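Local coordinates for DNA replication licensing factor MCM related protein (Thermoplasma acidophilum, PDB 4ME3) that probably helps an archaeal MCM replicative helicase to bind single-stranded DNA, as the zinc-binding N-terminal domain of that ATP-driven enzyme, at residues A[49-54]-A[101-106]; A[95-100]-A[220-225]; A[132-137]-A[194-199]; A[234-239]-A[259-264]. One frame throughout, in Å; residues are numbered along the deposited sequence.

Contact 1: A[49-54]-A[101-106]; sequences VSFRDL and KDLEEK
Arg52 lays its guanidinium flat on the carboxylate of Asp102. The two planes are 5° apart, and Asp102 CG stands 3.5 Å above the guanidinium plane, over its centre. The pairing is one of charges alone: Arg52 NH1 is a long 3.6 Å from Asp102 OD2, and no N-H points at that oxygen. Arg52 NH2 instead donates to Glu104 OE2 at 2.6 Å, the Glu104 carboxylate standing 90° to the guanidinium, which completes a three-residue salt-bridge network. The contact lies in the MCM N-terminal domain where strand 46-50 passes into helix 51-57. Ser50 is the N-cap of that helix, its OG taking a weak bond from Arg52 N. Ser50 OG, anti to its backbone N (chi1 177°), also donates to the anti lone pair of Asp102 OD2 over 2.6 Å. Ser50 and Lys101 form a parallel bridge, with Lys101 N bound to Val49 O at 2.9 Å and Phe51 N to Lys101 O at 2.8 Å. On the apolar side, Leu103 CD2 makes a CH-pi contact over one face of the Phe51 ring, 3.8 Å from its centroid, and Lys106 CG approaches Phe51 CE2 obliquely. The same ring touches Ala62 and Leu66 of helix 59-67.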
loop_
_atom_site.group_PDB
_atom_site.type_symbol
_atom_site.label_atom_id
_atom_site.label_comp_id
_atom_site.label_asym_id
_atom_site.label_seq_id
_atom_site.Cartn_x
_atom_site.Cartn_y
_atom_site.Cartn_z
ATOM N N VAL A 49 7.047 11.627 -1.409
ATOM C CA VAL A 49 7.533 12.564 -0.402
ATOM C C VAL A 49 8.967 12.216 -0.033
ATOM O O VAL A 49 9.300 11.050 0.174
ATOM C CB VAL A 49 6.655 12.537 0.864
ATOM C CG1 VAL A 49 7.324 13.291 1.996
ATOM C CG2 VAL A 49 5.278 13.120 0.564
ATOM N N SER A 50 9.817 13.232 0.047
ATOM C CA SER A 50 11.232 13.014 0.323
ATOM C C SER A 50 11.466 12.751 1.802
ATOM O O SER A 50 11.030 13.520 2.655
ATOM C CB SER A 50 12.049 14.228 -0.117
ATOM O OG SER A 50 13.416 14.050 0.201
ATOM N N PHE A 51 12.162 11.667 2.119
ATOM C CA PHE A 51 12.461 11.384 3.510
ATOM C C PHE A 51 13.377 12.463 4.084
ATOM O O PHE A 51 13.366 12.714 5.288
ATOM C CB PHE A 51 13.096 10.006 3.679
ATOM C CG PHE A 51 13.189 9.574 5.106
ATOM C CD1 PHE A 51 12.064 9.116 5.775
ATOM C CD2 PHE A 51 14.387 9.654 5.793
ATOM C CE1 PHE A 51 12.137 8.727 7.094
ATOM C CE2 PHE A 51 14.464 9.270 7.118
ATOM C CZ PHE A 51 13.339 8.805 7.767
ATOM N N ARG A 52 14.156 13.102 3.217
ATOM C CA ARG A 52 15.028 14.199 3.629
ATOM C C ARG A 52 14.200 15.347 4.197
ATOM O O ARG A 52 14.587 15.977 5.184
ATOM C CB ARG A 52 15.844 14.719 2.443
ATOM C CG ARG A 52 16.692 13.676 1.729
ATOM C CD ARG A 52 17.080 14.174 0.342
ATOM N NE ARG A 52 17.864 13.196 -0.409
ATOM C CZ ARG A 52 18.042 13.229 -1.728
ATOM N NH1 ARG A 52 17.486 14.187 -2.459
ATOM N NH2 ARG A 52 18.773 12.296 -2.321
ATOM N N ASP A 53 13.070 15.628 3.556
ATOM C CA ASP A 53 12.151 16.655 4.041
ATOM C C ASP A 53 11.516 16.231 5.363
ATOM O O ASP A 53 11.416 17.027 6.293
ATOM C CB ASP A 53 11.062 16.944 3.004
ATOM C CG ASP A 53 11.594 17.672 1.781
ATOM O OD1 ASP A 53 12.714 18.222 1.852
ATOM O OD2 ASP A 53 10.886 17.700 0.753
ATOM N N LEU A 54 11.081 14.976 5.446
ATOM C CA LEU A 54 10.461 14.473 6.668
ATOM C C LEU A 54 11.408 14.569 7.863
ATOM O O LEU A 54 11.011 14.995 8.947
ATOM C CB LEU A 54 9.995 13.026 6.477
ATOM C CG LEU A 54 8.771 12.846 5.577
ATOM C CD1 LEU A 54 8.623 11.390 5.144
ATOM C CD2 LEU A 54 7.499 13.323 6.273
ATOM N N LYS A 101 10.437 8.511 -0.765
ATOM C CA LYS A 101 11.661 8.404 -1.547
ATOM C C LYS A 101 12.826 9.022 -0.777
ATOM O O LYS A 101 12.648 9.532 0.331
ATOM C CB LYS A 101 11.497 9.098 -2.902
ATOM C CG LYS A 101 11.230 10.590 -2.801
ATOM C CD LYS A 101 11.216 11.263 -4.161
ATOM C CE LYS A 101 10.882 12.738 -4.025
ATOM N NZ LYS A 101 10.830 13.441 -5.336
ATOM N N ASP A 102 14.017 8.955 -1.363
ATOM C CA ASP A 102 15.211 9.559 -0.778
ATOM C C ASP A 102 15.570 8.941 0.578
ATOM O O ASP A 102 15.917 9.643 1.529
ATOM C CB ASP A 102 15.031 11.073 -0.648
ATOM C CG ASP A 102 14.781 11.752 -1.987
ATOM O OD1 ASP A 102 15.200 11.205 -3.032
ATOM O OD2 ASP A 102 14.166 12.840 -1.997
ATOM N N LEU A 103 15.494 7.618 0.654
ATOM C CA LEU A 103 15.832 6.892 1.871
ATOM C C LEU A 103 17.282 6.410 1.883
ATOM O O LEU A 103 17.748 5.868 2.884
ATOM C CB LEU A 103 14.910 5.682 2.018
ATOM C CG LEU A 103 13.482 5.980 2.470
ATOM C CD1 LEU A 103 12.576 4.796 2.185
ATOM C CD2 LEU A 103 13.462 6.322 3.957
ATOM N N GLU A 104 17.990 6.607 0.775
ATOM C CA GLU A 104 19.315 6.013 0.593
ATOM C C GLU A 104 20.350 6.471 1.623
ATOM O O GLU A 104 21.307 5.749 1.903
ATOM C CB GLU A 104 19.845 6.279 -0.822
ATOM C CG GLU A 104 20.207 7.728 -1.103
ATOM C CD GLU A 104 19.000 8.585 -1.429
ATOM O OE1 GLU A 104 17.899 8.022 -1.611
ATOM O OE2 GLU A 104 19.157 9.821 -1.506
ATOM N N GLU A 105 20.168 7.664 2.180
ATOM C CA GLU A 105 21.100 8.172 3.184
ATOM C C GLU A 105 20.752 7.643 4.571
ATOM O O GLU A 105 21.612 7.570 5.450
ATOM C CB GLU A 105 21.115 9.703 3.191
ATOM C CG GLU A 105 21.721 10.321 1.940
ATOM C CD GLU A 105 23.222 10.121 1.858
ATOM O OE1 GLU A 105 23.915 10.393 2.861
ATOM O OE2 GLU A 105 23.709 9.687 0.792
ATOM N N LYS A 106 19.490 7.273 4.763
ATOM C CA LYS A 106 19.042 6.726 6.037
ATOM C C LYS A 106 19.268 5.219 6.077
ATOM O O LYS A 106 19.921 4.703 6.985
ATOM C CB LYS A 106 17.560 7.034 6.257
ATOM C CG LYS A 106 17.005 6.503 7.567
ATOM C CD LYS A 106 17.385 7.385 8.747
ATOM C CE LYS A 106 16.835 6.827 10.050
ATOM N NZ LYS A 106 16.834 7.837 11.143
#

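Contact 2: A[95-100]-A[220-225]; sequences IFNLRI and TEDDLA
Arg99 is extended from CG to NE (chi3 180°), while Asp223 CG is set between backbone N and carbonyl carbon (chi1 46°); the two side chains meet tip to tip. The grip is side-on and bidentate: Arg99 NE donates to Asp223 OD2 at 2.9 Å, and Arg99 NH2 to Asp223 OD1 at 2.8 Å. The second bond is the straighter (169° at the hydrogen) and lies in the guanidinium plane, although the two groups are twisted and NH2 stands out of the carboxylate plane. Leu224 CD1 sits over one guanidinium face, 3.3 Å from Arg99 NH1, which also bonds to Ile262 O. An alanine in place of Arg99 would probably leave the Asp223 carboxylate without its charged mate and open a gap beside Leu224 CD1. Asn97 ND2 donates to Asp222 OD2 over 2.9 Å; the oxygen lies in the amide plane, but the nitrogen stands above the carboxylate plane. One water donates to both Asn97 OD1 and Asp222 OD2, which also forms a salt bridge with Arg45. With residues 223-224 in a short 3-10 turn just after strand 215-221, the arrangement is a polar interdomain junction, tying strand 97-101 of the MCM N-terminal domain to the OB domain.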
loop_
_atom_site.group_PDB
_atom_site.type_symbol
_atom_site.label_atom_id
_atom_site.label_comp_id
_atom_site.label_asym_id
_atom_site.label_seq_id
_atom_site.Cartn_x
_atom_site.Cartn_y
_atom_site.Cartn_z
ATOM N N ILE A 95 -8.826 5.794 -3.969
ATOM C CA ILE A 95 -7.478 5.239 -3.891
ATOM C C ILE A 95 -6.423 6.334 -4.013
ATOM O O ILE A 95 -6.505 7.191 -4.891
ATOM C CB ILE A 95 -7.235 4.200 -5.006
ATOM C CG1 ILE A 95 -8.206 3.027 -4.856
ATOM C CG2 ILE A 95 -5.800 3.705 -4.966
ATOM C CD1 ILE A 95 -8.146 2.029 -5.999
ATOM N N PHE A 96 -5.433 6.308 -3.127
ATOM C CA PHE A 96 -4.268 7.171 -3.280
ATOM C C PHE A 96 -3.015 6.505 -2.727
ATOM O O PHE A 96 -3.067 5.811 -1.714
ATOM C CB PHE A 96 -4.474 8.522 -2.600
ATOM C CG PHE A 96 -3.499 9.562 -3.058
ATOM C CD1 PHE A 96 -2.279 9.718 -2.426
ATOM C CD2 PHE A 96 -3.787 10.357 -4.150
ATOM C CE1 PHE A 96 -1.372 10.663 -2.865
ATOM C CE2 PHE A 96 -2.887 11.300 -4.596
ATOM C CZ PHE A 96 -1.675 11.455 -3.950
ATOM N N ASN A 97 -1.894 6.727 -3.405
ATOM C CA ASN A 97 -0.617 6.170 -2.986
ATOM C C ASN A 97 0.351 7.253 -2.548
ATOM O O ASN A 97 0.850 8.026 -3.366
ATOM C CB ASN A 97 0.025 5.383 -4.120
ATOM C CG ASN A 97 -0.903 4.351 -4.711
ATOM O OD1 ASN A 97 -1.530 3.580 -3.990
ATOM N ND2 ASN A 97 -0.999 4.334 -6.032
ATOM N N LEU A 98 0.614 7.296 -1.250
ATOM C CA LEU A 98 1.655 8.141 -0.708
ATOM C C LEU A 98 2.907 7.286 -0.600
ATOM O O LEU A 98 2.903 6.253 0.071
ATOM C CB LEU A 98 1.238 8.675 0.664
ATOM C CG LEU A 98 2.212 9.613 1.377
ATOM C CD1 LEU A 98 2.584 10.787 0.501
ATOM C CD2 LEU A 98 1.593 10.094 2.682
ATOM N N ARG A 99 3.964 7.701 -1.287
ATOM C CA ARG A 99 5.203 6.937 -1.329
ATOM C C ARG A 99 6.359 7.747 -0.761
ATOM O O ARG A 99 6.376 8.973 -0.849
ATOM C CB ARG A 99 5.512 6.510 -2.765
ATOM C CG ARG A 99 4.416 5.657 -3.381
ATOM C CD ARG A 99 4.808 5.107 -4.743
ATOM N NE ARG A 99 3.736 4.301 -5.320
ATOM C CZ ARG A 99 3.382 3.101 -4.874
ATOM N NH1 ARG A 99 4.009 2.558 -3.838
ATOM N NH2 ARG A 99 2.394 2.439 -5.463
ATOM N N ILE A 100 7.318 7.047 -0.169
ATOM C CA ILE A 100 8.488 7.679 0.418
ATOM C C ILE A 100 9.690 7.447 -0.488
ATOM O O ILE A 100 9.932 6.327 -0.932
ATOM C CB ILE A 100 8.802 7.089 1.808
ATOM C CG1 ILE A 100 7.567 7.138 2.711
ATOM C CG2 ILE A 100 9.959 7.835 2.461
ATOM C CD1 ILE A 100 6.984 8.523 2.879
ATOM N N THR A 220 4.748 -5.633 -6.139
ATOM C CA THR A 220 4.632 -4.301 -6.717
ATOM C C THR A 220 3.190 -4.079 -7.152
ATOM O O THR A 220 2.623 -4.900 -7.868
ATOM C CB THR A 220 5.572 -4.112 -7.924
ATOM O OG1 THR A 220 5.237 -5.046 -8.962
ATOM C CG2 THR A 220 7.020 -4.316 -7.508
ATOM N N GLU A 221 2.594 -2.978 -6.707
ATOM C CA GLU A 221 1.185 -2.725 -6.983
ATOM C C GLU A 221 0.966 -1.410 -7.713
ATOM O O GLU A 221 1.771 -0.479 -7.610
ATOM C CB GLU A 221 0.372 -2.711 -5.687
ATOM C CG GLU A 221 0.270 -4.054 -4.988
ATOM C CD GLU A 221 -0.767 -4.047 -3.881
ATOM O OE1 GLU A 221 -1.100 -2.949 -3.384
ATOM O OE2 GLU A 221 -1.251 -5.134 -3.508
ATOM N N ASP A 222 -0.142 -1.355 -8.447
ATOM C CA ASP A 222 -0.602 -0.137 -9.104
ATOM C C ASP A 222 0.489 0.458 -9.999
ATOM O O ASP A 222 0.943 -0.199 -10.938
ATOM C CB ASP A 222 -1.111 0.849 -8.044
ATOM C CG ASP A 222 -2.088 1.866 -8.604
ATOM O OD1 ASP A 222 -2.432 1.779 -9.803
ATOM O OD2 ASP A 222 -2.534 2.741 -7.829
ATOM N N ASP A 223 0.909 1.688 -9.717
ATOM C CA ASP A 223 1.884 2.378 -10.555
ATOM C C ASP A 223 3.261 1.716 -10.563
ATOM O O ASP A 223 4.085 2.011 -11.429
ATOM C CB ASP A 223 2.021 3.846 -10.122
ATOM C CG ASP A 223 2.141 4.009 -8.613
ATOM O OD1 ASP A 223 1.293 3.454 -7.885
ATOM O OD2 ASP A 223 3.077 4.697 -8.152
ATOM N N LEU A 224 3.512 0.828 -9.605
ATOM C CA LEU A 224 4.800 0.145 -9.529
ATOM C C LEU A 224 4.802 -1.208 -10.244
ATOM O O LEU A 224 5.862 -1.789 -10.462
ATOM C CB LEU A 224 5.224 -0.035 -8.067
ATOM C CG LEU A 224 5.472 1.263 -7.293
ATOM C CD1 LEU A 224 6.003 0.954 -5.899
ATOM C CD2 LEU A 224 6.425 2.171 -8.050
ATOM N N ALA A 225 3.628 -1.712 -10.616
ATOM C CA ALA A 225 3.559 -2.991 -11.318
ATOM C C ALA A 225 4.011 -2.850 -12.770
ATOM O O ALA A 225 3.778 -1.825 -13.402
ATOM C CB ALA A 225 2.147 -3.557 -11.257
HETATM O O HOH W 1 -3.031 1.447 -4.867
#

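Contact 3: A[132-137]-A[194-199]; sequences KNTEVF and DVQKVE
Thr134 holds OG1 between its backbone N and carbonyl carbon (chi1 64°), where the hydroxyl accepts from Lys197 N at 2.9 Å and donates to Glu135 O at 2.8 Å. Thr134 N in turn binds Lys197 O, so this residue pairs with the facing strand through backbone and side chain together. Beside it, Gln196 is extended, with CG anti to the backbone N (chi1 -176°), and its NE2 gives a straight bond (171° at the hydrogen) to Thr134 O at 3.1 Å, the acceptor lying in the amide plane. The other end of that amide, OE1, accepts from Gly226 N. Val136 straddles two neighbours: CG1 lies 3.6 Å from Asp194 CB, and CG2 rests against the Gln196 amide. Phe137 crosses Val195 obliquely and presents a ring face to it, Val195 CB being 4.0 Å from the ring centroid in a CH-pi contact and Phe137 CZ 3.6 Å from Val195 CG1. Lys132 and Glu199 run side by side, yet Lys132 NZ stays 6.1 Å from Glu199 OE2, whose salt bridge is with Arg215. The backbones form antiparallel bridges at Lys132-Glu199, Asn133-Val198 and Phe137-Val195, and the register slips by one residue between the last two. Two short antiparallel ladders, one residue out of step and linked by Thr134 to Val136, thus join strands 123-147 and 191-201 in the mixed sheet of the MCM OB domain.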
loop_
_atom_site.group_PDB
_atom_site.type_symbol
_atom_site.label_atom_id
_atom_site.label_comp_id
_atom_site.label_asym_id
_atom_site.label_seq_id
_atom_site.Cartn_x
_atom_site.Cartn_y
_atom_site.Cartn_z
ATOM N N LYS A 132 12.841 -13.447 -11.582
ATOM C CA LYS A 132 11.552 -13.890 -12.082
ATOM C C LYS A 132 10.507 -12.818 -11.859
ATOM O O LYS A 132 10.640 -11.990 -10.961
ATOM C CB LYS A 132 11.097 -15.155 -11.352
ATOM C CG LYS A 132 11.935 -16.387 -11.622
ATOM C CD LYS A 132 11.351 -17.610 -10.922
ATOM C CE LYS A 132 10.408 -18.394 -11.830
ATOM N NZ LYS A 132 9.218 -17.610 -12.272
ATOM N N ASN A 133 9.464 -12.837 -12.677
ATOM C CA ASN A 133 8.297 -12.011 -12.418
ATOM C C ASN A 133 7.036 -12.715 -12.888
ATOM O O ASN A 133 7.080 -13.559 -13.785
ATOM C CB ASN A 133 8.438 -10.630 -13.064
ATOM C CG ASN A 133 8.511 -10.691 -14.576
ATOM O OD1 ASN A 133 7.998 -11.617 -15.201
ATOM N ND2 ASN A 133 9.148 -9.693 -15.173
ATOM N N THR A 134 5.919 -12.388 -12.255
ATOM C CA THR A 134 4.638 -12.923 -12.671
ATOM C C THR A 134 4.068 -12.034 -13.759
ATOM O O THR A 134 4.615 -10.975 -14.068
ATOM C CB THR A 134 3.624 -12.945 -11.515
ATOM O OG1 THR A 134 3.340 -11.602 -11.101
ATOM C CG2 THR A 134 4.156 -13.744 -10.336
ATOM N N GLU A 135 2.966 -12.474 -14.349
ATOM C CA GLU A 135 2.171 -11.590 -15.173
ATOM C C GLU A 135 1.661 -10.462 -14.285
ATOM O O GLU A 135 1.673 -10.568 -13.053
ATOM C CB GLU A 135 0.991 -12.344 -15.798
ATOM C CG GLU A 135 -0.121 -12.725 -14.820
ATOM C CD GLU A 135 0.197 -13.961 -13.997
ATOM O OE1 GLU A 135 1.303 -14.524 -14.153
ATOM O OE2 GLU A 135 -0.664 -14.374 -13.189
ATOM N N VAL A 136 1.225 -9.376 -14.905
ATOM C CA VAL A 136 0.517 -8.338 -14.178
ATOM C C VAL A 136 -0.958 -8.721 -14.120
ATOM O O VAL A 136 -1.594 -8.904 -15.159
ATOM C CB VAL A 136 0.671 -6.973 -14.857
ATOM C CG1 VAL A 136 -0.152 -5.927 -14.127
ATOM C CG2 VAL A 136 2.136 -6.565 -14.903
ATOM N N PHE A 137 -1.498 -8.856 -12.913
ATOM C CA PHE A 137 -2.875 -9.312 -12.744
ATOM C C PHE A 137 -3.672 -8.361 -11.861
ATOM O O PHE A 137 -3.098 -7.608 -11.073
ATOM C CB PHE A 137 -2.902 -10.724 -12.162
ATOM C CG PHE A 137 -2.281 -10.830 -10.802
ATOM C CD1 PHE A 137 -0.916 -11.009 -10.662
ATOM C CD2 PHE A 137 -3.065 -10.758 -9.661
ATOM C CE1 PHE A 137 -0.339 -11.107 -9.404
ATOM C CE2 PHE A 137 -2.499 -10.858 -8.407
ATOM C CZ PHE A 137 -1.133 -11.032 -8.278
ATOM N N ASP A 194 -3.477 -3.103 -10.535
ATOM C CA ASP A 194 -2.480 -4.019 -11.059
ATOM C C ASP A 194 -1.602 -4.526 -9.929
ATOM O O ASP A 194 -1.256 -3.772 -9.016
ATOM C CB ASP A 194 -1.587 -3.311 -12.074
ATOM C CG ASP A 194 -2.332 -2.898 -13.332
ATOM O OD1 ASP A 194 -3.160 -3.694 -13.828
ATOM O OD2 ASP A 194 -2.077 -1.779 -13.828
ATOM N N VAL A 195 -1.238 -5.798 -10.005
ATOM C CA VAL A 195 -0.299 -6.393 -9.059
ATOM C C VAL A 195 0.676 -7.271 -9.825
ATOM O O VAL A 195 0.311 -7.912 -10.811
ATOM C CB VAL A 195 -1.014 -7.245 -8.000
ATOM C CG1 VAL A 195 -0.004 -7.831 -7.008
ATOM C CG2 VAL A 195 -2.065 -6.426 -7.267
ATOM N N GLN A 196 1.921 -7.295 -9.371
ATOM C CA GLN A 196 2.921 -8.163 -9.964
ATOM C C GLN A 196 3.858 -8.616 -8.858
ATOM O O GLN A 196 4.224 -7.823 -7.993
ATOM C CB GLN A 196 3.702 -7.410 -11.039
ATOM C CG GLN A 196 4.716 -8.257 -11.783
ATOM C CD GLN A 196 5.459 -7.473 -12.839
ATOM O OE1 GLN A 196 5.808 -6.307 -12.637
ATOM N NE2 GLN A 196 5.711 -8.106 -13.979
ATOM N N LYS A 197 4.230 -9.889 -8.873
ATOM C CA LYS A 197 5.240 -10.377 -7.941
ATOM C C LYS A 197 6.559 -10.502 -8.676
ATOM O O LYS A 197 6.607 -10.969 -9.816
ATOM C CB LYS A 197 4.841 -11.718 -7.329
ATOM C CG LYS A 197 3.461 -11.724 -6.701
ATOM C CD LYS A 197 3.261 -12.950 -5.833
ATOM C CE LYS A 197 1.865 -12.989 -5.238
ATOM N NZ LYS A 197 1.655 -14.213 -4.415
ATOM N N VAL A 198 7.626 -10.073 -8.013
ATOM C CA VAL A 198 8.955 -10.064 -8.589
ATOM C C VAL A 198 9.933 -10.686 -7.602
ATOM O O VAL A 198 10.060 -10.223 -6.469
ATOM C CB VAL A 198 9.406 -8.622 -8.898
ATOM C CG1 VAL A 198 10.782 -8.608 -9.531
ATOM C CG2 VAL A 198 8.387 -7.933 -9.809
ATOM N N GLU A 199 10.616 -11.740 -8.025
ATOM C CA GLU A 199 11.621 -12.362 -7.170
ATOM C C GLU A 199 12.997 -11.807 -7.486
ATOM O O GLU A 199 13.420 -11.812 -8.637
ATOM C CB GLU A 199 11.627 -13.881 -7.345
ATOM C CG GLU A 199 12.699 -14.562 -6.512
ATOM C CD GLU A 199 12.667 -16.069 -6.637
ATOM O OE1 GLU A 199 12.248 -16.735 -5.667
ATOM O OE2 GLU A 199 13.069 -16.586 -7.700
#

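Contact 4: A[234-239]-A[259-264]; sequences VIVDGI and LYAINV
The Asp237 carboxylate and the Asn263 amide lie side by side, pointing the same way, with their planes 22° apart, nearly coplanar. Asn263 ND2 donates to Asp237 OD2 at 3.2 Å, meeting it nearly in line with the C-O bond, while Asp237 OD1 accepts from Ser125 OG. Their backbones form a classic beta bulge, in which Ile262 and Asn263 both face Asp237, where strand 233-247 pairs with its hairpin partner 250-261 and with strand 263-267. Asp237 O accepts from Ile262 N at 2.7 Å and from Asn263 N at 3.0 Å as the chain turns a corner at Ile262. Before the corner, Tyr260 exchanges N-H...O bonds with Ile239, and its OH bonds to Glu221. With CG anti to the backbone N (chi1 -164°) and chi2 near 69°, Leu259 spreads its two methyls over different neighbours: CD2 packs 3.5 Å from Val236 CG1, and CD1 lies 3.6 Å from Gly238 O. An alanine in place of Leu259 would probably open a gap beside Val236 and along the Gly238 backbone. Val236 also touches Ala261 CB and Val264 CG2. Gly238 lets the strands close in where a beta carbon would collide with a carbonyl oxygen: its CA stands 3.0 Å from Tyr260 O.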
loop_
_atom_site.group_PDB
_atom_site.type_symbol
_atom_site.label_atom_id
_atom_site.label_comp_id
_atom_site.label_asym_id
_atom_site.label_seq_id
_atom_site.Cartn_x
_atom_site.Cartn_y
_atom_site.Cartn_z
ATOM N N VAL A 234 18.056 -3.765 -8.946
ATOM C CA VAL A 234 17.088 -2.908 -8.274
ATOM C C VAL A 234 17.418 -2.660 -6.809
ATOM O O VAL A 234 18.072 -3.472 -6.155
ATOM C CB VAL A 234 15.665 -3.506 -8.358
ATOM C CG1 VAL A 234 15.294 -3.781 -9.801
ATOM C CG2 VAL A 234 15.566 -4.787 -7.543
ATOM N N ILE A 235 16.975 -1.506 -6.322
ATOM C CA ILE A 235 16.910 -1.233 -4.897
ATOM C C ILE A 235 15.458 -0.929 -4.593
ATOM O O ILE A 235 14.863 -0.036 -5.202
ATOM C CB ILE A 235 17.757 -0.020 -4.490
ATOM C CG1 ILE A 235 19.221 -0.239 -4.871
ATOM C CG2 ILE A 235 17.617 0.234 -2.993
ATOM C CD1 ILE A 235 20.067 1.007 -4.764
ATOM N N VAL A 236 14.886 -1.672 -3.656
ATOM C CA VAL A 236 13.484 -1.517 -3.320
ATOM C C VAL A 236 13.332 -1.104 -1.865
ATOM O O VAL A 236 13.891 -1.734 -0.969
ATOM C CB VAL A 236 12.716 -2.823 -3.554
ATOM C CG1 VAL A 236 11.258 -2.672 -3.139
ATOM C CG2 VAL A 236 12.817 -3.220 -5.021
ATOM N N ASP A 237 12.594 -0.024 -1.648
ATOM C CA ASP A 237 12.208 0.391 -0.309
ATOM C C ASP A 237 10.794 -0.116 -0.087
ATOM O O ASP A 237 9.913 0.125 -0.907
ATOM C CB ASP A 237 12.247 1.915 -0.196
ATOM C CG ASP A 237 13.554 2.502 -0.687
ATOM O OD1 ASP A 237 14.620 2.090 -0.182
ATOM O OD2 ASP A 237 13.520 3.367 -1.591
ATOM N N GLY A 238 10.565 -0.831 1.005
ATOM C CA GLY A 238 9.263 -1.431 1.217
ATOM C C GLY A 238 9.013 -1.901 2.629
ATOM O O GLY A 238 9.899 -1.851 3.483
ATOM N N ILE A 239 7.788 -2.348 2.871
ATOM C CA ILE A 239 7.406 -2.879 4.168
ATOM C C ILE A 239 7.630 -4.384 4.175
ATOM O O ILE A 239 7.134 -5.105 3.303
ATOM C CB ILE A 239 5.928 -2.575 4.490
ATOM C CG1 ILE A 239 5.640 -1.086 4.289
ATOM C CG2 ILE A 239 5.607 -3.004 5.915
ATOM C CD1 ILE A 239 4.188 -0.709 4.445
ATOM N N LEU A 259 8.620 -8.542 0.554
ATOM C CA LEU A 259 8.668 -7.094 0.659
ATOM C C LEU A 259 7.540 -6.465 -0.137
ATOM O O LEU A 259 7.371 -6.763 -1.317
ATOM C CB LEU A 259 10.009 -6.582 0.150
ATOM C CG LEU A 259 10.380 -5.145 0.527
ATOM C CD1 LEU A 259 10.664 -5.038 2.019
ATOM C CD2 LEU A 259 11.580 -4.687 -0.282
ATOM N N TYR A 260 6.764 -5.609 0.522
ATOM C CA TYR A 260 5.742 -4.817 -0.147
ATOM C C TYR A 260 6.348 -3.494 -0.592
ATOM O O TYR A 260 6.694 -2.643 0.234
ATOM C CB TYR A 260 4.558 -4.565 0.784
ATOM C CG TYR A 260 3.467 -3.763 0.126
ATOM C CD1 TYR A 260 2.510 -4.382 -0.666
ATOM C CD2 TYR A 260 3.403 -2.385 0.279
ATOM C CE1 TYR A 260 1.515 -3.655 -1.278
ATOM C CE2 TYR A 260 2.409 -1.645 -0.333
ATOM C CZ TYR A 260 1.467 -2.287 -1.111
ATOM O OH TYR A 260 0.473 -1.562 -1.725
ATOM N N ALA A 261 6.469 -3.313 -1.902
ATOM C CA ALA A 261 7.221 -2.191 -2.451
ATOM C C ALA A 261 6.532 -0.848 -2.226
ATOM O O ALA A 261 5.340 -0.691 -2.499
ATOM C CB ALA A 261 7.464 -2.405 -3.938
ATOM N N ILE A 262 7.300 0.113 -1.720
ATOM C CA ILE A 262 6.841 1.493 -1.590
ATOM C C ILE A 262 7.528 2.386 -2.617
ATOM O O ILE A 262 6.939 3.348 -3.113
ATOM C CB ILE A 262 7.121 2.041 -0.173
ATOM C CG1 ILE A 262 6.312 1.266 0.868
ATOM C CG2 ILE A 262 6.797 3.518 -0.100
ATOM C CD1 ILE A 262 4.812 1.378 0.702
ATOM N N ASN A 263 8.781 2.062 -2.932
ATOM C CA ASN A 263 9.575 2.823 -3.886
ATOM C C ASN A 263 10.574 1.889 -4.564
ATOM O O ASN A 263 11.121 0.987 -3.928
ATOM C CB ASN A 263 10.307 3.966 -3.173
ATOM C CG ASN A 263 11.005 4.916 -4.131
ATOM O OD1 ASN A 263 10.448 5.313 -5.154
ATOM N ND2 ASN A 263 12.233 5.289 -3.797
ATOM N N VAL A 264 10.799 2.099 -5.857
ATOM C CA VAL A 264 11.684 1.236 -6.635
ATOM C C VAL A 264 12.648 2.071 -7.467
ATOM O O VAL A 264 12.249 3.061 -8.085
ATOM C CB VAL A 264 10.878 0.319 -7.582
ATOM C CG1 VAL A 264 11.794 -0.373 -8.576
ATOM C CG2 VAL A 264 10.077 -0.702 -6.782
#

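In the fold
Contact 1 lies in the helical MCM N-terminal domain and shares its two-stranded parallel sheet with contact 2, their centres about 17 Å apart and their segments alternating along the chain. Contact 2 crosses to the OB domain, which also holds contact 3; contact 4 comes after both along the chain. Contact 3 falls between the two segments of contact 2 and connects with it through neighbouring strands 191-201 and 215-221. Contact 4, about 11 Å from contact 2 between centres, belongs to the same mixed sheet and also touches contact 1 through Leu103 and Asp237. Contacts 1 and 3 are farthest apart, about 27 Å between centres. Contacts 2 and 4 thus occupy the region where the two domains join.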